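Local coordinates for conserved uncharacterized protein (predicted phosphoesterase COG0622) (Streptococcus pneumoniae, PDB 3CK2) that is of unknown specificity but probably hydrolyses phosphate esters at a two-manganese site, as a member of the calcineurin-like phosphoesterase superfamily, at residues T8-S13 / C143-V148; L126-G131 / F155-L160. All blocks are in the same frame, centred on the assembly; numbering follows the deposited sequence.

Interaction 1: T8-S13 / C143-V148; sequences TIIVMS and CLYARV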
loop_
_atom_site.group_PDB
_atom_site.type_symbol
_atom_site.label_atom_id
_atom_site.label_comp_id
_atom_site.label_asym_id
_atom_site.label_seq_id
_atom_site.Cartn_x
_atom_site.Cartn_y
_atom_site.Cartn_z
ATOM N N THR A 8 -1.356 -2.472 12.901
ATOM C CA THR A 8 -2.189 -2.784 11.765
ATOM C C THR A 8 -2.109 -1.587 10.819
ATOM O O THR A 8 -2.267 -0.440 11.239
ATOM C CB THR A 8 -3.654 -3.036 12.162
ATOM O OG1 THR A 8 -3.704 -4.132 13.066
ATOM C CG2 THR A 8 -4.527 -3.313 10.913
ATOM N N ILE A 9 -1.821 -1.861 9.550
ATOM C CA ILE A 9 -1.869 -0.820 8.538
ATOM C C ILE A 9 -2.841 -1.252 7.447
ATOM O O ILE A 9 -3.085 -2.454 7.233
ATOM C CB ILE A 9 -0.434 -0.463 7.972
ATOM C CG1 ILE A 9 0.171 -1.650 7.196
ATOM C CG2 ILE A 9 0.500 0.078 9.117
ATOM C CD1 ILE A 9 1.411 -1.284 6.394
ATOM N N ILE A 10 -3.440 -0.244 6.832
ATOM C CA ILE A 10 -4.368 -0.385 5.705
ATOM C C ILE A 10 -3.718 0.293 4.510
ATOM O O ILE A 10 -3.258 1.455 4.618
ATOM C CB ILE A 10 -5.799 0.229 6.002
ATOM C CG1 ILE A 10 -6.486 -0.521 7.169
ATOM C CG2 ILE A 10 -6.696 0.161 4.722
ATOM C CD1 ILE A 10 -6.800 -2.079 6.866
ATOM N N VAL A 11 -3.622 -0.459 3.404
ATOM C CA VAL A 11 -2.946 -0.021 2.184
ATOM C C VAL A 11 -3.907 -0.168 1.006
ATOM O O VAL A 11 -4.458 -1.255 0.801
ATOM C CB VAL A 11 -1.668 -0.873 1.918
ATOM C CG1 VAL A 11 -0.845 -0.264 0.769
ATOM C CG2 VAL A 11 -0.827 -1.003 3.205
HETATM N N MSE A 12 -4.095 0.907 0.232
HETATM C CA MSE A 12 -4.842 0.837 -1.042
HETATM C C MSE A 12 -4.096 1.582 -2.146
HETATM O O MSE A 12 -3.069 2.170 -1.907
HETATM C CB MSE A 12 -6.267 1.382 -0.873
HETATM C CG MSE A 12 -6.281 2.846 -0.522
HETATM SE SE MSE A 12 -8.060 3.602 -0.318
HETATM C CE MSE A 12 -7.559 4.996 0.950
ATOM N N SER A 13 -4.611 1.531 -3.365
ATOM C CA SER A 13 -3.914 2.050 -4.527
ATOM C C SER A 13 -4.755 1.993 -5.759
ATOM O O SER A 13 -5.606 1.115 -5.907
ATOM C CB SER A 13 -2.635 1.240 -4.804
ATOM O OG SER A 13 -1.767 1.909 -5.697
ATOM N N CYS A 143 -11.801 -6.067 -7.099
ATOM C CA CYS A 143 -11.195 -4.861 -6.535
ATOM C C CYS A 143 -10.769 -5.169 -5.100
ATOM O O CYS A 143 -11.540 -5.766 -4.308
ATOM C CB CYS A 143 -12.198 -3.721 -6.554
ATOM S SG CYS A 143 -12.644 -3.125 -8.182
ATOM N N LEU A 144 -9.529 -4.797 -4.781
ATOM C CA LEU A 144 -8.915 -5.164 -3.516
ATOM C C LEU A 144 -8.106 -4.038 -2.952
ATOM O O LEU A 144 -7.633 -3.175 -3.681
ATOM C CB LEU A 144 -8.010 -6.391 -3.703
ATOM C CG LEU A 144 -8.620 -7.771 -4.067
ATOM C CD1 LEU A 144 -7.504 -8.751 -4.408
ATOM C CD2 LEU A 144 -9.516 -8.361 -2.967
ATOM N N TYR A 145 -8.014 -4.037 -1.623
ATOM C CA TYR A 145 -6.966 -3.365 -0.876
ATOM C C TYR A 145 -6.402 -4.375 0.143
ATOM O O TYR A 145 -6.813 -5.540 0.183
ATOM C CB TYR A 145 -7.483 -2.082 -0.216
ATOM C CG TYR A 145 -8.535 -2.245 0.854
ATOM C CD1 TYR A 145 -8.180 -2.180 2.195
ATOM C CD2 TYR A 145 -9.905 -2.419 0.529
ATOM C CE1 TYR A 145 -9.134 -2.292 3.191
ATOM C CE2 TYR A 145 -10.858 -2.519 1.510
ATOM C CZ TYR A 145 -10.472 -2.470 2.852
ATOM O OH TYR A 145 -11.379 -2.608 3.891
ATOM N N ALA A 146 -5.447 -3.933 0.943
ATOM C CA ALA A 146 -4.683 -4.826 1.831
ATOM C C ALA A 146 -4.647 -4.321 3.281
ATOM O O ALA A 146 -4.628 -3.118 3.560
ATOM C CB ALA A 146 -3.221 -5.064 1.274
ATOM N N ARG A 147 -4.682 -5.287 4.181
ATOM C CA ARG A 147 -4.401 -5.114 5.607
ATOM C C ARG A 147 -3.118 -5.870 5.978
ATOM O O ARG A 147 -2.989 -7.064 5.673
ATOM C CB ARG A 147 -5.556 -5.650 6.439
ATOM C CG ARG A 147 -5.328 -5.465 7.918
ATOM C CD ARG A 147 -6.485 -5.991 8.736
ATOM N NE ARG A 147 -6.663 -7.424 8.505
ATOM C CZ ARG A 147 -7.808 -8.094 8.681
ATOM N NH1 ARG A 147 -8.908 -7.484 9.088
ATOM N NH2 ARG A 147 -7.859 -9.385 8.429
ATOM N N VAL A 148 -2.179 -5.184 6.617
ATOM C CA VAL A 148 -0.988 -5.834 7.166
ATOM C C VAL A 148 -0.998 -5.745 8.709
ATOM O O VAL A 148 -1.167 -4.661 9.270
ATOM C CB VAL A 148 0.355 -5.238 6.606
ATOM C CG1 VAL A 148 1.565 -6.095 7.084
ATOM C CG2 VAL A 148 0.318 -5.105 5.063
#

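Interaction 2: L126-G131 / F155-L160; sequences LFLNPG and FKVDFL. With SRT (S,R meso-tartaric acid), chain F.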
loop_
_atom_site.group_PDB
_atom_site.type_symbol
_atom_site.label_atom_id
_atom_site.label_comp_id
_atom_site.label_asym_id
_atom_site.label_seq_id
_atom_site.Cartn_x
_atom_site.Cartn_y
_atom_site.Cartn_z
ATOM N N LEU A 126 9.294 -7.054 3.478
ATOM C CA LEU A 126 7.983 -7.274 2.875
ATOM C C LEU A 126 7.718 -6.236 1.781
ATOM O O LEU A 126 7.742 -5.012 2.054
ATOM C CB LEU A 126 6.884 -7.164 3.928
ATOM C CG LEU A 126 5.434 -7.239 3.448
ATOM C CD1 LEU A 126 5.116 -8.606 2.847
ATOM C CD2 LEU A 126 4.487 -6.880 4.579
ATOM N N PHE A 127 7.493 -6.735 0.553
ATOM C CA PHE A 127 7.022 -5.937 -0.576
ATOM C C PHE A 127 5.543 -6.249 -0.825
ATOM O O PHE A 127 5.152 -7.408 -0.953
ATOM C CB PHE A 127 7.828 -6.225 -1.853
ATOM C CG PHE A 127 9.285 -5.813 -1.765
ATOM C CD1 PHE A 127 9.724 -4.607 -2.316
ATOM C CD2 PHE A 127 10.208 -6.629 -1.143
ATOM C CE1 PHE A 127 11.059 -4.235 -2.229
ATOM C CE2 PHE A 127 11.545 -6.254 -1.058
ATOM C CZ PHE A 127 11.956 -5.045 -1.587
ATOM N N LEU A 128 4.737 -5.198 -0.913
ATOM C CA LEU A 128 3.292 -5.329 -1.016
ATOM C C LEU A 128 2.725 -4.350 -2.025
ATOM O O LEU A 128 2.964 -3.135 -1.935
ATOM C CB LEU A 128 2.619 -5.086 0.349
ATOM C CG LEU A 128 1.083 -5.071 0.434
ATOM C CD1 LEU A 128 0.513 -6.493 0.247
ATOM C CD2 LEU A 128 0.698 -4.535 1.778
ATOM N N ASN A 129 1.964 -4.911 -2.965
ATOM C CA ASN A 129 1.040 -4.161 -3.791
ATOM C C ASN A 129 -0.331 -4.575 -3.298
ATOM O O ASN A 129 -0.665 -5.782 -3.292
ATOM C CB ASN A 129 1.241 -4.494 -5.277
ATOM C CG ASN A 129 0.443 -3.567 -6.203
ATOM O OD1 ASN A 129 -0.708 -3.245 -5.932
ATOM N ND2 ASN A 129 1.058 -3.151 -7.302
ATOM N N PRO A 130 -1.140 -3.601 -2.867
ATOM C CA PRO A 130 -2.452 -3.997 -2.350
ATOM C C PRO A 130 -3.453 -4.462 -3.427
ATOM O O PRO A 130 -4.537 -4.837 -3.072
ATOM C CB PRO A 130 -2.947 -2.703 -1.681
ATOM C CG PRO A 130 -2.352 -1.620 -2.527
ATOM C CD PRO A 130 -0.964 -2.129 -2.840
ATOM N N GLY A 131 -3.057 -4.453 -4.708
ATOM C CA GLY A 131 -3.963 -4.522 -5.839
ATOM C C GLY A 131 -4.510 -3.159 -6.203
ATOM O O GLY A 131 -4.116 -2.129 -5.623
ATOM N N PHE A 155 4.803 -10.695 9.838
ATOM C CA PHE A 155 3.893 -9.888 9.022
ATOM C C PHE A 155 2.733 -10.799 8.589
ATOM O O PHE A 155 2.954 -11.889 8.054
ATOM C CB PHE A 155 4.536 -9.401 7.722
ATOM C CG PHE A 155 5.729 -8.532 7.900
ATOM C CD1 PHE A 155 5.626 -7.305 8.543
ATOM C CD2 PHE A 155 6.959 -8.907 7.361
ATOM C CE1 PHE A 155 6.727 -6.480 8.666
ATOM C CE2 PHE A 155 8.078 -8.080 7.499
ATOM C CZ PHE A 155 7.960 -6.868 8.138
ATOM N N LYS A 156 1.500 -10.341 8.798
ATOM C CA LYS A 156 0.326 -11.065 8.317
ATOM C C LYS A 156 -0.349 -10.171 7.285
ATOM O O LYS A 156 -0.681 -9.039 7.592
ATOM C CB LYS A 156 -0.628 -11.417 9.478
ATOM C CG LYS A 156 -1.973 -12.051 9.030
ATOM C CD LYS A 156 -1.770 -13.359 8.202
ATOM C CE LYS A 156 -3.050 -13.829 7.528
ATOM N NZ LYS A 156 -4.160 -13.815 8.515
ATOM N N VAL A 157 -0.503 -10.663 6.054
ATOM C CA VAL A 157 -1.183 -9.910 4.983
ATOM C C VAL A 157 -2.507 -10.556 4.554
ATOM O O VAL A 157 -2.566 -11.739 4.224
ATOM C CB VAL A 157 -0.274 -9.761 3.741
ATOM C CG1 VAL A 157 -1.003 -8.984 2.624
ATOM C CG2 VAL A 157 1.118 -9.148 4.149
ATOM N N ASP A 158 -3.576 -9.771 4.606
ATOM C CA ASP A 158 -4.867 -10.162 4.046
ATOM C C ASP A 158 -5.272 -9.175 2.990
ATOM O O ASP A 158 -5.040 -7.978 3.134
ATOM C CB ASP A 158 -5.933 -10.159 5.113
ATOM C CG ASP A 158 -5.788 -11.311 6.080
ATOM O OD1 ASP A 158 -5.891 -12.504 5.682
ATOM O OD2 ASP A 158 -5.526 -11.004 7.240
ATOM N N PHE A 159 -5.881 -9.678 1.925
ATOM C CA PHE A 159 -6.480 -8.807 0.931
ATOM C C PHE A 159 -7.991 -8.728 1.121
ATOM O O PHE A 159 -8.629 -9.715 1.378
ATOM C CB PHE A 159 -6.087 -9.261 -0.472
ATOM C CG PHE A 159 -4.619 -9.113 -0.746
ATOM C CD1 PHE A 159 -4.126 -7.970 -1.314
ATOM C CD2 PHE A 159 -3.736 -10.127 -0.421
ATOM C CE1 PHE A 159 -2.790 -7.862 -1.558
ATOM C CE2 PHE A 159 -2.392 -10.016 -0.682
ATOM C CZ PHE A 159 -1.919 -8.879 -1.237
ATOM N N LEU A 160 -8.524 -7.509 1.020
ATOM C CA LEU A 160 -9.897 -7.196 1.424
ATOM C C LEU A 160 -10.647 -6.654 0.239
ATOM O O LEU A 160 -10.083 -5.986 -0.624
ATOM C CB LEU A 160 -9.923 -6.171 2.560
ATOM C CG LEU A 160 -9.791 -6.613 4.038
ATOM C CD1 LEU A 160 -8.739 -7.631 4.276
ATOM C CD2 LEU A 160 -9.521 -5.370 4.869
HETATM O O1 SRT F . -5.623 -16.027 7.822
HETATM O O11 SRT F . -6.701 -17.276 6.356
HETATM C C1 SRT F . -6.609 -16.252 7.079
HETATM C C2 SRT F . -7.715 -15.229 7.036
HETATM O O2 SRT F . -7.112 -13.966 6.764
HETATM C C3 SRT F . -8.503 -15.073 8.352
HETATM O O3 SRT F . -8.344 -16.232 9.186
HETATM C C4 SRT F . -9.975 -14.781 8.113
HETATM O O4 SRT F . -10.700 -14.516 9.102
HETATM O O41 SRT F . -10.452 -14.772 6.952
#

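Interaction 1: T8-S13 / C143-V148
Ile-9 and Val-148 lie side by side and point the same way, CG1 of Ile-9 settling against CB of Val-148 at 3.6 Å. That reach comes from Ile-9 chi1 of 66°, which sets CG1 between the backbone N and the carbonyl carbon. Val-11 and Ala-146 continue this face of the sheet, and the small methyl of Ala-146 forms the low spot in a row of branched side chains; Pro-130 of strand 125-130 packs on both.

On the other face the bumps interlock differently. Ile-10 divides its two branches between neighbours: CD1 rests on CB and CG of Arg-147, both at 3.8 Å, while CG2 comes obliquely to CD1 and CE1 of the Tyr-145 ring. Ile-10 thus fills the notch between the aromatic ring and the arginine stem. Toward the start of the strand the Thr-8 side chain slants across that stem, its CG2 3.8 Å from Arg-147 CG; toward the end CB of Met-12 (a selenomethionine) touches Tyr-145 CB at 3.7 Å. Both polar ends lead out of the contact: Arg-147 NH2 forms a salt bridge with Asp-158, and Tyr-145 OH bonds Tyr-29 and His-164.

Between the two layers of side chains, the backbone of Ile-9 pairs with Val-148 and that of Val-11 with Ala-146 through N-H to O bonds in both directions. The straightest, Val-11 N to Ala-146 O, spans 2.8 Å at 173°. Ile-10 and Arg-147 form the non-hydrogen-bonded pair between them. This is antiparallel pairing at the centre of a mixed sheet, one of the two packed sheets of the calcineurin-like phosphoesterase fold.

Interaction 2: L126-G131 / F155-L160
Strands 126-130 and 155-160 run almost parallel, their axes 13° apart and 9.2 Å at closest approach, so Leu-126 and Phe-155 and the residues beyond them meet through side chains, with no hydrogen bond between the two strands. CB of Leu-126 sits over one face of the Phe-155 ring, offset toward the rim, in a CH-pi contact 4.1 Å from the centroid. Its CD2 reaches the inner end of the same ring, near CG, and also touches CG2 of Val-157. Leu-126 and Phe-155 slide past each other in opposite directions; CG of Leu-126 is anti to the backbone N (chi1 174°), which carries it toward the opposite strand.

Leu-128 brings a single methyl into play: CD1 sits over the junction of CG1 of Val-157, at 3.8 Å, and CZ of Phe-159, at 3.7 Å. Here the two sheets of the calcineurin-like phosphoesterase sandwich face each other, alternate residues of each strand supplying the apolar layer. Val-148 of the neighbouring strand 145-150 packs on both leucines, and strand 117-122 adds Leu-121 against Phe-155 and Pro-117 against Phe-159.

At the far end the Phe-159 ring turns its edge to the backbone, its CE1 lying 3.4 Å from the carbonyl O of Asn-129. The O of Pro-130 lies beside CD1 of that ring. Asn-129 itself points away and folds back in an Asx turn, OD1 accepting from Gly-131 N at 2.9 Å.

On the opposite side of strand 155-160, Lys-156 NZ donates to tartrate O1 over 2.7 Å and makes a long salt bridge to OD2 of Asp-158. That OD2 also forms a salt bridge with Arg-147, and Asp-158 OD1 a hydrogen bond with Ser-171, while Val-166 completes the tartrate pocket.

From the N terminus, 8-13 comes first and waits through most of the chain before 143-148 pairs with it, so interaction 1 closes a long loop of 129 residues that takes in helices 19-29 and 95-103. Segment 126-131 lies within that loop, but its partner 155-160 comes after it; interaction 2 closes a loop of 23 residues, and the two contacts cross. Strand 145-150 is the shared piece: it pairs with 7-12 on one side and 154-160 on the other. Interaction 1 knits the six-stranded sheet edgewise, whereas interaction 2 packs that sheet against the five-stranded one.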